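Local coordinates for protein FACT-Spt16 (Cicer arietinum, PDB 5CE6) that forms part of the FACT histone chaperone complex, in which this peptidase-like N-terminal domain probably takes part in binding histones H3-H4, at residues F271-K276 against E288-D293; A295-C300 against T316-A321; K327-L332 against K449-V454; Q411-E416 against F425-A430. All coordinates share one frame; numbering follows the deposited sequence.

Interaction 1 (F271-K276 against E288-D293); sequences FQSGGK and EALYYD. With NA (sodium ion), chain E.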
loop_
_atom_site.group_PDB
_atom_site.type_symbol
_atom_site.label_atom_id
_atom_site.label_comp_id
_atom_site.label_asym_id
_atom_site.label_seq_id
_atom_site.Cartn_x
_atom_site.Cartn_y
_atom_site.Cartn_z
ATOM N N PHE A 271 5.396 -4.044 -16.345
ATOM C CA PHE A 271 5.033 -4.706 -17.593
ATOM C C PHE A 271 5.897 -5.935 -17.741
ATOM O O PHE A 271 7.122 -5.853 -17.622
ATOM C CB PHE A 271 5.266 -3.775 -18.777
ATOM C CG PHE A 271 4.249 -2.686 -18.886
ATOM C CD1 PHE A 271 4.415 -1.495 -18.196
ATOM C CD2 PHE A 271 3.111 -2.865 -19.665
ATOM C CE1 PHE A 271 3.463 -0.489 -18.275
ATOM C CE2 PHE A 271 2.157 -1.854 -19.761
ATOM C CZ PHE A 271 2.340 -0.669 -19.068
ATOM N N GLN A 272 5.264 -7.079 -18.000
ATOM C CA GLN A 272 5.999 -8.338 -18.126
ATOM C C GLN A 272 5.441 -9.158 -19.272
ATOM O O GLN A 272 4.229 -9.177 -19.496
ATOM C CB GLN A 272 5.882 -9.154 -16.831
ATOM C CG GLN A 272 6.465 -8.463 -15.614
ATOM C CD GLN A 272 6.250 -9.221 -14.320
ATOM O OE1 GLN A 272 5.549 -10.231 -14.283
ATOM N NE2 GLN A 272 6.828 -8.711 -13.236
ATOM N N SER A 273 6.322 -9.859 -19.976
ATOM C CA SER A 273 5.878 -10.760 -21.035
ATOM C C SER A 273 7.015 -11.707 -21.357
ATOM O O SER A 273 8.060 -11.653 -20.720
ATOM C CB SER A 273 5.484 -9.967 -22.285
ATOM O OG SER A 273 6.633 -9.400 -22.900
ATOM N N GLY A 274 6.813 -12.576 -22.345
ATOM C CA GLY A 274 7.917 -13.342 -22.891
ATOM C C GLY A 274 8.576 -14.306 -21.923
ATOM O O GLY A 274 9.803 -14.508 -21.958
ATOM N N GLY A 275 7.771 -14.906 -21.055
ATOM C CA GLY A 275 8.275 -15.971 -20.206
ATOM C C GLY A 275 8.996 -15.491 -18.960
ATOM O O GLY A 275 9.476 -16.305 -18.174
ATOM N N LYS A 276 9.088 -14.175 -18.777
ATOM C CA LYS A 276 9.783 -13.622 -17.612
ATOM C C LYS A 276 8.804 -12.858 -16.733
ATOM O O LYS A 276 8.543 -11.670 -16.942
ATOM C CB LYS A 276 10.971 -12.751 -18.038
ATOM C CG LYS A 276 12.032 -13.533 -18.821
ATOM C CD LYS A 276 13.309 -12.717 -19.084
ATOM C CE LYS A 276 14.351 -13.547 -19.848
ATOM N NZ LYS A 276 15.510 -12.723 -20.276
ATOM N N GLU A 288 13.716 -5.824 -21.803
ATOM C CA GLU A 288 13.411 -6.736 -22.895
ATOM C C GLU A 288 12.211 -6.222 -23.687
ATOM O O GLU A 288 11.393 -5.467 -23.165
ATOM C CB GLU A 288 13.125 -8.144 -22.358
ATOM C CG GLU A 288 14.334 -8.802 -21.732
ATOM C CD GLU A 288 15.435 -9.034 -22.742
ATOM O OE1 GLU A 288 15.137 -9.544 -23.846
ATOM O OE2 GLU A 288 16.600 -8.703 -22.437
ATOM N N ALA A 289 12.123 -6.628 -24.949
ATOM C CA ALA A 289 11.028 -6.213 -25.814
ATOM C C ALA A 289 9.742 -6.929 -25.420
ATOM O O ALA A 289 9.774 -8.088 -25.008
ATOM C CB ALA A 289 11.366 -6.500 -27.258
ATOM N N LEU A 290 8.618 -6.231 -25.538
ATOM C CA LEU A 290 7.311 -6.847 -25.342
ATOM C C LEU A 290 7.163 -8.013 -26.315
ATOM O O LEU A 290 7.503 -7.891 -27.491
ATOM C CB LEU A 290 6.203 -5.822 -25.594
ATOM C CG LEU A 290 4.777 -6.287 -25.332
ATOM C CD1 LEU A 290 4.533 -6.334 -23.832
ATOM C CD2 LEU A 290 3.758 -5.389 -26.019
ATOM N N TYR A 291 6.677 -9.146 -25.817
ATOM C CA TYR A 291 6.567 -10.351 -26.640
ATOM C C TYR A 291 5.105 -10.688 -26.843
ATOM O O TYR A 291 4.340 -10.774 -25.878
ATOM C CB TYR A 291 7.283 -11.530 -25.979
ATOM C CG TYR A 291 7.377 -12.752 -26.870
ATOM C CD1 TYR A 291 8.420 -12.888 -27.774
ATOM C CD2 TYR A 291 6.427 -13.762 -26.799
ATOM C CE1 TYR A 291 8.515 -13.993 -28.587
ATOM C CE2 TYR A 291 6.508 -14.870 -27.612
ATOM C CZ TYR A 291 7.561 -14.983 -28.502
ATOM O OH TYR A 291 7.657 -16.093 -29.318
ATOM N N TYR A 292 4.712 -10.888 -28.097
ATOM C CA TYR A 292 3.304 -11.087 -28.394
ATOM C C TYR A 292 3.045 -12.053 -29.535
ATOM O O TYR A 292 2.020 -11.960 -30.203
ATOM C CB TYR A 292 2.604 -9.748 -28.669
ATOM C CG TYR A 292 3.371 -8.841 -29.596
ATOM C CD1 TYR A 292 3.356 -9.052 -30.970
ATOM C CD2 TYR A 292 4.130 -7.786 -29.096
ATOM C CE1 TYR A 292 4.067 -8.240 -31.820
ATOM C CE2 TYR A 292 4.845 -6.969 -29.939
ATOM C CZ TYR A 292 4.809 -7.198 -31.299
ATOM O OH TYR A 292 5.522 -6.381 -32.147
ATOM N N ASP A 293 3.958 -12.992 -29.757
ATOM C CA ASP A 293 3.683 -14.036 -30.739
ATOM C C ASP A 293 2.643 -15.012 -30.182
ATOM O O ASP A 293 2.080 -14.780 -29.115
ATOM C CB ASP A 293 4.967 -14.755 -31.146
ATOM C CG ASP A 293 4.930 -15.235 -32.588
ATOM O OD1 ASP A 293 3.979 -15.959 -32.957
ATOM O OD2 ASP A 293 5.844 -14.867 -33.353
HETATM NA NA NA E . 9.493 -10.362 -23.556
HETATM O O HOH W 1 4.394 -12.693 -23.918
HETATM O O HOH W 2 11.417 -12.020 -22.484
HETATM O O HOH W 3 11.224 -10.474 -25.779
#
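The ring of Y291, a residue that packs on G274 through its CB, 3.6 Å from CA of G274, carries N of D293 over one face, 3.8 Å above the plane and offset toward the rim. At the edge, in plane, lies water 1. The same water joins the two backbones: it accepts from N of G274 at 2.9 Å and donates to O of Y291 at 2.7 Å. Beside it, N of Y291 donates to OG of S273 (2.9 Å, 155° at the hydrogen), a hydroxyl that is also hydrogen-bonded to H237. S273 opens a type I' turn ending at K276, with G274 and G275 at its two central positions, both at positive phi. A sodium ion sits between turn and loop, bound by O of A289 at 2.7 Å and by waters 2 and 3, and OG of S273 lies nearby at 3.1 Å from the ion. Water 2 in turn donates to O of G274 at 3.0 Å. The protein ligand of sodium within the two segments is thus a neutral carbonyl, and with two waters among its ligands the ion is still partly hydrated.

Interaction 2 (A295-C300 against T316-A321); sequences ASVIIC and TFLIDA. With K (potassium ion), chain D.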
loop_
_atom_site.group_PDB
_atom_site.type_symbol
_atom_site.label_atom_id
_atom_site.label_comp_id
_atom_site.label_asym_id
_atom_site.label_seq_id
_atom_site.Cartn_x
_atom_site.Cartn_y
_atom_site.Cartn_z
ATOM N N ALA A 295 0.439 -17.881 -28.399
ATOM C CA ALA A 295 0.465 -18.447 -27.048
ATOM C C ALA A 295 1.247 -17.572 -26.078
ATOM O O ALA A 295 2.105 -18.052 -25.335
ATOM C CB ALA A 295 1.025 -19.861 -27.065
ATOM N N SER A 296 0.925 -16.287 -26.074
ATOM C CA SER A 296 1.645 -15.330 -25.240
ATOM C C SER A 296 0.750 -14.692 -24.206
ATOM O O SER A 296 -0.466 -14.586 -24.392
ATOM C CB SER A 296 2.257 -14.231 -26.100
ATOM O OG SER A 296 3.380 -14.714 -26.793
ATOM N N VAL A 297 1.350 -14.256 -23.101
ATOM C CA VAL A 297 0.595 -13.469 -22.131
ATOM C C VAL A 297 1.406 -12.240 -21.751
ATOM O O VAL A 297 2.635 -12.251 -21.812
ATOM C CB VAL A 297 0.192 -14.265 -20.865
ATOM C CG1 VAL A 297 -0.616 -15.505 -21.231
ATOM C CG2 VAL A 297 1.399 -14.662 -20.080
ATOM N N ILE A 298 0.696 -11.182 -21.385
ATOM C CA ILE A 298 1.311 -9.913 -21.006
ATOM C C ILE A 298 0.684 -9.481 -19.697
ATOM O O ILE A 298 -0.544 -9.416 -19.588
ATOM C CB ILE A 298 1.055 -8.829 -22.084
ATOM C CG1 ILE A 298 1.707 -9.239 -23.408
ATOM C CG2 ILE A 298 1.574 -7.450 -21.629
ATOM C CD1 ILE A 298 1.254 -8.412 -24.621
ATOM N N ILE A 299 1.512 -9.184 -18.695
ATOM C CA ILE A 299 0.991 -8.712 -17.413
ATOM C C ILE A 299 1.297 -7.228 -17.243
ATOM O O ILE A 299 2.418 -6.790 -17.497
ATOM C CB ILE A 299 1.593 -9.495 -16.229
ATOM C CG1 ILE A 299 1.181 -10.973 -16.292
ATOM C CG2 ILE A 299 1.140 -8.898 -14.887
ATOM C CD1 ILE A 299 1.741 -11.797 -15.144
ATOM N N CYS A 300 0.285 -6.456 -16.853
ATOM C CA CYS A 300 0.478 -5.045 -16.521
ATOM C C CYS A 300 -0.145 -4.720 -15.177
ATOM O O CYS A 300 -1.324 -4.982 -14.944
ATOM C CB CYS A 300 -0.122 -4.106 -17.574
ATOM S SG CYS A 300 -0.036 -2.342 -17.073
ATOM N N THR A 316 -4.136 -9.031 -17.138
ATOM C CA THR A 316 -3.338 -9.889 -17.997
ATOM C C THR A 316 -4.018 -9.956 -19.360
ATOM O O THR A 316 -5.241 -10.104 -19.450
ATOM C CB THR A 316 -3.242 -11.289 -17.416
ATOM O OG1 THR A 316 -2.616 -11.207 -16.135
ATOM C CG2 THR A 316 -2.407 -12.190 -18.313
ATOM N N PHE A 317 -3.227 -9.814 -20.414
ATOM C CA PHE A 317 -3.750 -9.883 -21.772
ATOM C C PHE A 317 -3.162 -11.100 -22.460
ATOM O O PHE A 317 -2.010 -11.459 -22.249
ATOM C CB PHE A 317 -3.433 -8.589 -22.527
ATOM C CG PHE A 317 -3.910 -7.363 -21.814
ATOM C CD1 PHE A 317 -5.236 -6.955 -21.910
ATOM C CD2 PHE A 317 -3.045 -6.636 -21.014
ATOM C CE1 PHE A 317 -5.681 -5.835 -21.235
ATOM C CE2 PHE A 317 -3.489 -5.512 -20.334
ATOM C CZ PHE A 317 -4.803 -5.112 -20.444
ATOM N N LEU A 318 -3.979 -11.758 -23.269
ATOM C CA LEU A 318 -3.604 -13.035 -23.832
ATOM C C LEU A 318 -3.611 -12.890 -25.344
ATOM O O LEU A 318 -4.577 -12.386 -25.916
ATOM C CB LEU A 318 -4.594 -14.126 -23.388
ATOM C CG LEU A 318 -4.565 -14.625 -21.933
ATOM C CD1 LEU A 318 -5.013 -13.563 -20.942
ATOM C CD2 LEU A 318 -5.428 -15.871 -21.760
ATOM N N ILE A 319 -2.527 -13.319 -25.982
ATOM C CA ILE A 319 -2.388 -13.206 -27.424
ATOM C C ILE A 319 -2.375 -14.607 -28.022
ATOM O O ILE A 319 -1.397 -15.336 -27.843
ATOM C CB ILE A 319 -1.059 -12.529 -27.808
ATOM C CG1 ILE A 319 -0.741 -11.357 -26.869
ATOM C CG2 ILE A 319 -1.075 -12.107 -29.277
ATOM C CD1 ILE A 319 -1.754 -10.234 -26.918
ATOM N N ASP A 320 -3.444 -14.971 -28.728
ATOM C CA ASP A 320 -3.574 -16.309 -29.309
ATOM C C ASP A 320 -3.299 -17.373 -28.245
ATOM O O ASP A 320 -2.495 -18.290 -28.447
ATOM C CB ASP A 320 -2.614 -16.470 -30.492
ATOM C CG ASP A 320 -2.917 -15.509 -31.629
ATOM O OD1 ASP A 320 -4.047 -15.543 -32.152
ATOM O OD2 ASP A 320 -2.024 -14.718 -31.995
ATOM N N ALA A 321 -3.957 -17.218 -27.104
ATOM C CA ALA A 321 -3.717 -18.066 -25.940
ATOM C C ALA A 321 -3.978 -19.529 -26.240
ATOM O O ALA A 321 -4.946 -19.864 -26.920
ATOM C CB ALA A 321 -4.591 -17.622 -24.790
HETATM K K K D . 4.913 -17.996 -26.060
HETATM O O HOH W 4 6.680 -18.372 -28.373
#
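A beta hairpin, with a G1 beta bulge where A295 and S296 both face I319, brings residues 295-300 and 316-321 together beside a potassium site. The strands 296-306 and 309-319 belong to the curved sheet of the peptidase-like (pita-bread) domain, and their short segments run antiparallel at 161°. Two hydrogen-bonded pairs fix the register. In the first, N of S296 donates to O of I319 at 3.1 Å, almost straight at 179°, and N of I319 returns a bond to O of S296. In the second, I298 and F317 exchange bonds in the carbonyl planes, F317 N to I298 O being 2.8 Å. At the bulge, the backbone of A295 has positive phi, and its N donates to O of D320 at 3.0 Å from well above the carbonyl plane, 54° out of it. The carbonyl O of A295 binds potassium at 2.9 Å, and S420 and N422 complete the protein part of the site. Side chains alternate. V297 and L318 lie side by side on the sheet face they share with I299 and T316, CG1 of V297 reaching CG of L318 at 4.1 Å. The other face carries S296, I298, F317 and I319, where helix 200-230 packs on F317 and I319. OG of S296 turns to O of D293, and OG1 of T316 is hydrogen-bonded to O of L428. CG2 of T316, anti to its backbone N, comes within 4.2 Å of CB of V297.

Interaction 3 (K327-L332 against K449-V454); sequences KAYEVL and KALKDV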
loop_
_atom_site.group_PDB
_atom_site.type_symbol
_atom_site.label_atom_id
_atom_site.label_comp_id
_atom_site.label_asym_id
_atom_site.label_seq_id
_atom_site.Cartn_x
_atom_site.Cartn_y
_atom_site.Cartn_z
ATOM N N LYS A 327 -7.771 -21.465 -20.082
ATOM C CA LYS A 327 -8.443 -22.048 -18.925
ATOM C C LYS A 327 -7.945 -21.413 -17.631
ATOM O O LYS A 327 -8.736 -21.030 -16.772
ATOM C CB LYS A 327 -8.220 -23.560 -18.855
ATOM C CG LYS A 327 -8.822 -24.181 -17.590
ATOM C CD LYS A 327 -8.596 -25.687 -17.485
ATOM C CE LYS A 327 -9.182 -26.217 -16.171
ATOM N NZ LYS A 327 -8.960 -27.674 -15.947
ATOM N N ALA A 328 -6.626 -21.310 -17.487
ATOM C CA ALA A 328 -6.069 -20.753 -16.267
ATOM C C ALA A 328 -6.579 -19.335 -16.039
ATOM O O ALA A 328 -6.859 -18.941 -14.907
ATOM C CB ALA A 328 -4.558 -20.760 -16.329
ATOM N N TYR A 329 -6.688 -18.557 -17.110
ATOM C CA TYR A 329 -7.161 -17.198 -16.946
ATOM C C TYR A 329 -8.610 -17.184 -16.476
ATOM O O TYR A 329 -8.959 -16.422 -15.578
ATOM C CB TYR A 329 -6.990 -16.344 -18.212
ATOM C CG TYR A 329 -7.505 -14.945 -17.982
ATOM C CD1 TYR A 329 -8.810 -14.605 -18.299
ATOM C CD2 TYR A 329 -6.697 -13.975 -17.394
ATOM C CE1 TYR A 329 -9.293 -13.357 -18.061
ATOM C CE2 TYR A 329 -7.186 -12.716 -17.138
ATOM C CZ TYR A 329 -8.476 -12.410 -17.478
ATOM O OH TYR A 329 -8.965 -11.158 -17.235
ATOM N N GLU A 330 -9.446 -18.029 -17.076
ATOM C CA GLU A 330 -10.848 -18.106 -16.684
ATOM C C GLU A 330 -10.974 -18.481 -15.215
ATOM O O GLU A 330 -11.786 -17.887 -14.481
ATOM C CB GLU A 330 -11.598 -19.111 -17.562
ATOM C CG GLU A 330 -11.688 -18.679 -19.011
ATOM C CD GLU A 330 -12.598 -19.572 -19.826
ATOM O OE1 GLU A 330 -13.659 -19.089 -20.266
ATOM O OE2 GLU A 330 -12.251 -20.752 -20.026
ATOM N N VAL A 331 -10.151 -19.440 -14.792
ATOM C CA VAL A 331 -10.155 -19.898 -13.402
ATOM C C VAL A 331 -9.668 -18.799 -12.453
ATOM O O VAL A 331 -10.259 -18.566 -11.387
ATOM C CB VAL A 331 -9.325 -21.176 -13.230
ATOM C CG1 VAL A 331 -9.262 -21.587 -11.765
ATOM C CG2 VAL A 331 -9.926 -22.309 -14.071
ATOM N N LEU A 332 -8.601 -18.110 -12.848
ATOM C CA LEU A 332 -8.086 -17.000 -12.040
ATOM C C LEU A 332 -9.137 -15.917 -11.848
ATOM O O LEU A 332 -9.299 -15.394 -10.746
ATOM C CB LEU A 332 -6.827 -16.397 -12.671
ATOM C CG LEU A 332 -6.240 -15.256 -11.829
ATOM C CD1 LEU A 332 -5.752 -15.829 -10.501
ATOM C CD2 LEU A 332 -5.084 -14.592 -12.575
ATOM N N LYS A 449 -13.567 -8.236 -17.547
ATOM C CA LYS A 449 -12.300 -8.931 -17.371
ATOM C C LYS A 449 -12.377 -10.294 -18.009
ATOM O O LYS A 449 -11.406 -11.051 -17.963
ATOM C CB LYS A 449 -11.991 -9.109 -15.884
ATOM C CG LYS A 449 -11.530 -7.861 -15.191
ATOM C CD LYS A 449 -11.218 -8.132 -13.724
ATOM C CE LYS A 449 -12.458 -8.223 -12.853
ATOM N NZ LYS A 449 -12.031 -8.206 -11.408
ATOM N N ALA A 450 -13.541 -10.620 -18.578
ATOM C CA ALA A 450 -13.746 -11.923 -19.186
ATOM C C ALA A 450 -12.708 -12.126 -20.262
ATOM O O ALA A 450 -12.247 -11.160 -20.881
ATOM C CB ALA A 450 -15.149 -12.049 -19.768
ATOM N N LEU A 451 -12.333 -13.387 -20.444
ATOM C CA LEU A 451 -11.347 -13.803 -21.426
ATOM C C LEU A 451 -11.547 -13.146 -22.787
ATOM O O LEU A 451 -10.596 -12.629 -23.376
ATOM C CB LEU A 451 -11.401 -15.322 -21.581
ATOM C CG LEU A 451 -10.404 -15.943 -22.550
ATOM C CD1 LEU A 451 -9.007 -15.741 -22.035
ATOM C CD2 LEU A 451 -10.700 -17.423 -22.734
ATOM N N LYS A 452 -12.786 -13.159 -23.276
ATOM C CA LYS A 452 -13.098 -12.646 -24.611
ATOM C C LYS A 452 -12.697 -11.182 -24.784
ATOM O O LYS A 452 -12.423 -10.730 -25.896
ATOM C CB LYS A 452 -14.592 -12.810 -24.920
ATOM C CG LYS A 452 -15.483 -11.843 -24.154
ATOM C CD LYS A 452 -16.863 -11.723 -24.791
ATOM C CE LYS A 452 -17.667 -10.603 -24.143
ATOM N NZ LYS A 452 -17.745 -10.759 -22.660
ATOM N N ASP A 453 -12.650 -10.448 -23.680
ATOM C CA ASP A 453 -12.350 -9.022 -23.727
ATOM C C ASP A 453 -10.879 -8.668 -23.466
ATOM O O ASP A 453 -10.472 -7.530 -23.689
ATOM C CB ASP A 453 -13.266 -8.268 -22.765
ATOM C CG ASP A 453 -14.719 -8.414 -23.138
ATOM O OD1 ASP A 453 -15.094 -7.896 -24.206
ATOM O OD2 ASP A 453 -15.474 -9.068 -22.387
ATOM N N VAL A 454 -10.093 -9.637 -22.997
ATOM C CA VAL A 454 -8.658 -9.413 -22.780
ATOM C C VAL A 454 -7.812 -10.317 -23.663
ATOM O O VAL A 454 -6.577 -10.316 -23.569
ATOM C CB VAL A 454 -8.235 -9.592 -21.305
ATOM C CG1 VAL A 454 -8.933 -8.563 -20.431
ATOM C CG2 VAL A 454 -8.551 -10.997 -20.825
#
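Y329 fills the tight part of this contact: its OH donates to the carbonyl O of K449 at 2.5 Å, a short bond. The approach is in the carbonyl plane and on a lone pair, with a C=O...OH angle of 142°, and K449 O itself lies at the edge of the ring, in its plane. CG of Y329 is anti to its backbone N (chi1 180°), and the bond from OH to K449 O shows that the ring continues from there to the 449-454 segment. CG2 of V454 comes against CZ of the ring at 3.6 Å, the two side chains crossing at about a right angle. L451 slides past the ring in the opposite direction, CD1 to CD1 of Y329 at 3.9 Å. Helix 323-342 packs here on the curved sheet of the peptidase-like domain, with L318 and L429 also touching Y329, while residues 451-454 form a short, weakly bonded helix near the end of the modelled chain. NZ of K449 is held outside the contact by a hydrogen bond to Q336 and a salt bridge to D431. Toward solvent the packing thins: E330 is exposed, and its CG meets CD2 of L451 only at 4.1 Å.

Interaction 4 (Q411-E416 against F425-A430); sequences QNLHCE and FSLLLA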
loop_
_atom_site.group_PDB
_atom_site.type_symbol
_atom_site.label_atom_id
_atom_site.label_comp_id
_atom_site.label_asym_id
_atom_site.label_seq_id
_atom_site.Cartn_x
_atom_site.Cartn_y
_atom_site.Cartn_z
ATOM N N GLN A 411 1.349 -18.503 -10.490
ATOM C CA GLN A 411 2.796 -18.397 -10.731
ATOM C C GLN A 411 3.364 -19.669 -11.317
ATOM O O GLN A 411 3.177 -20.752 -10.758
ATOM C CB GLN A 411 3.549 -18.102 -9.428
ATOM C CG GLN A 411 2.806 -17.202 -8.478
ATOM C CD GLN A 411 3.592 -16.919 -7.218
ATOM O OE1 GLN A 411 3.289 -17.452 -6.147
ATOM N NE2 GLN A 411 4.605 -16.072 -7.336
ATOM N N ASN A 412 4.071 -19.530 -12.436
ATOM C CA ASN A 412 4.798 -20.639 -13.065
ATOM C C ASN A 412 3.938 -21.816 -13.524
ATOM O O ASN A 412 4.280 -22.987 -13.316
ATOM C CB ASN A 412 5.964 -21.119 -12.187
ATOM C CG ASN A 412 6.950 -20.011 -11.877
ATOM O OD1 ASN A 412 7.204 -19.139 -12.709
ATOM N ND2 ASN A 412 7.506 -20.038 -10.671
ATOM N N LEU A 413 2.813 -21.501 -14.155
ATOM C CA LEU A 413 2.086 -22.518 -14.898
ATOM C C LEU A 413 2.911 -22.902 -16.118
ATOM O O LEU A 413 3.793 -22.155 -16.547
ATOM C CB LEU A 413 0.726 -21.986 -15.334
ATOM C CG LEU A 413 -0.249 -21.656 -14.208
ATOM C CD1 LEU A 413 -1.452 -20.948 -14.780
ATOM C CD2 LEU A 413 -0.674 -22.938 -13.506
ATOM N N HIS A 414 2.641 -24.078 -16.676
ATOM C CA HIS A 414 3.300 -24.485 -17.906
ATOM C C HIS A 414 2.314 -24.451 -19.070
ATOM O O HIS A 414 1.226 -25.026 -18.981
ATOM C CB HIS A 414 3.905 -25.880 -17.746
ATOM C CG HIS A 414 5.099 -25.913 -16.847
ATOM N ND1 HIS A 414 6.329 -26.376 -17.259
ATOM C CD2 HIS A 414 5.255 -25.518 -15.561
ATOM C CE1 HIS A 414 7.191 -26.278 -16.261
ATOM N NE2 HIS A 414 6.566 -25.757 -15.221
ATOM N N CYS A 415 2.686 -23.761 -20.147
ATOM C CA CYS A 415 1.822 -23.662 -21.315
ATOM C C CYS A 415 1.864 -24.956 -22.111
ATOM O O CYS A 415 2.660 -25.855 -21.831
ATOM C CB CYS A 415 2.201 -22.467 -22.201
ATOM S SG CYS A 415 3.716 -22.650 -23.155
ATOM N N GLU A 416 1.003 -25.045 -23.111
ATOM C CA GLU A 416 0.887 -26.267 -23.882
ATOM C C GLU A 416 2.142 -26.584 -24.683
ATOM O O GLU A 416 2.737 -27.655 -24.520
ATOM C CB GLU A 416 -0.337 -26.200 -24.793
ATOM C CG GLU A 416 -0.532 -27.457 -25.602
ATOM C CD GLU A 416 -1.968 -27.628 -26.046
ATOM O OE1 GLU A 416 -2.180 -27.816 -27.257
ATOM O OE2 GLU A 416 -2.870 -27.557 -25.183
ATOM N N PHE A 425 4.690 -19.612 -17.633
ATOM C CA PHE A 425 4.054 -18.301 -17.633
ATOM C C PHE A 425 3.331 -18.043 -16.323
ATOM O O PHE A 425 3.130 -18.954 -15.520
ATOM C CB PHE A 425 3.072 -18.161 -18.802
ATOM C CG PHE A 425 1.830 -19.001 -18.661
ATOM C CD1 PHE A 425 1.840 -20.346 -19.007
ATOM C CD2 PHE A 425 0.649 -18.442 -18.186
ATOM C CE1 PHE A 425 0.695 -21.120 -18.886
ATOM C CE2 PHE A 425 -0.498 -19.206 -18.050
ATOM C CZ PHE A 425 -0.483 -20.553 -18.403
ATOM N N SER A 426 2.949 -16.792 -16.103
ATOM C CA SER A 426 2.162 -16.443 -14.932
ATOM C C SER A 426 0.977 -15.585 -15.370
ATOM O O SER A 426 0.942 -15.101 -16.504
ATOM C CB SER A 426 3.028 -15.694 -13.902
ATOM O OG SER A 426 4.118 -16.514 -13.477
ATOM N N LEU A 427 -0.005 -15.430 -14.484
ATOM C CA LEU A 427 -1.182 -14.590 -14.733
ATOM C C LEU A 427 -1.473 -13.796 -13.478
ATOM O O LEU A 427 -1.224 -14.284 -12.375
ATOM C CB LEU A 427 -2.412 -15.443 -15.054
ATOM C CG LEU A 427 -2.299 -16.443 -16.205
ATOM C CD1 LEU A 427 -3.502 -17.390 -16.189
ATOM C CD2 LEU A 427 -2.203 -15.752 -17.531
ATOM N N LEU A 428 -2.037 -12.604 -13.641
ATOM C CA LEU A 428 -2.309 -11.718 -12.504
ATOM C C LEU A 428 -3.541 -10.855 -12.726
ATOM O O LEU A 428 -3.719 -10.264 -13.805
ATOM C CB LEU A 428 -1.084 -10.830 -12.250
ATOM C CG LEU A 428 -1.233 -9.832 -11.100
ATOM C CD1 LEU A 428 -1.331 -10.579 -9.777
ATOM C CD2 LEU A 428 -0.031 -8.900 -11.102
ATOM N N LEU A 429 -4.393 -10.779 -11.705
ATOM C CA LEU A 429 -5.530 -9.869 -11.703
ATOM C C LEU A 429 -5.531 -9.093 -10.399
ATOM O O LEU A 429 -5.394 -9.679 -9.326
ATOM C CB LEU A 429 -6.851 -10.634 -11.838
ATOM C CG LEU A 429 -7.196 -11.158 -13.226
ATOM C CD1 LEU A 429 -8.466 -11.997 -13.152
ATOM C CD2 LEU A 429 -7.406 -9.987 -14.174
ATOM N N ALA A 430 -5.686 -7.777 -10.481
ATOM C CA ALA A 430 -5.809 -6.976 -9.264
ATOM C C ALA A 430 -6.835 -5.886 -9.433
ATOM O O ALA A 430 -6.935 -5.266 -10.496
ATOM C CB ALA A 430 -4.464 -6.370 -8.849
HETATM O O HOH W 5 6.195 -17.750 -14.787
#
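The phenyl ring of F425 is the bump, and the side chains of L413 and C415, with the backbone of 413-415, make the hollow it enters. CB of L413 lies over one face, 3.9 Å from the ring centroid and 25° off the normal, a CH-pi contact displaced toward the rim. CD1 of L413 extends the cover to CZ and CE2 of the ring and also meets CD1 of L427. N of C415 lies at the ring edge, in plane, 3.5 Å from CE1, while CB of C415 sits by the CD1-CE1 rim on the opposite side of the plane from L413 CB, 3.9 Å from CD1. Chi1 of 70° sets CG of F425 between the backbone N and the carbonyl carbon, where the ring starts toward 413-415. Strands 403-414 and 424-435 form a beta hairpin of the domain's antiparallel sheet, and the chain turns a corner at N412, where phi is positive. L413 and F425 are a hydrogen-bonded pair beyond that corner: F425 N gives to L413 O at 2.9 Å, while the return bond from L413 N is weak. At the corner, S426 offers a second, smaller knob. Its OG accepts from N of N412 at 3.2 Å (170°) and touches CA of Q411. Water 5 bridges the same hydroxyl and OD1 of N412, to which it donates at 2.7 Å.

All four contacts lie on the same side of the chain's centre, in the peptidase-like part of the protein. Interactions 1 and 2 follow in series along the chain, with centres about 9 Å apart, and share one sheet: Q272 O and I299 N are 2.8 Å apart, a probable hydrogen bond between adjacent strands. Interaction 2 is about 10 Å, centre to centre, from both interactions 3 and 4. It meets the former at L318 and V454, the latter at T316 and L428. Interaction 4 is nested inside the loop closed by interaction 3, and A328 packs on L413 and L427. Interactions 1 and 3 do not touch (nearest atoms about 11 Å apart); interaction 2 touches both.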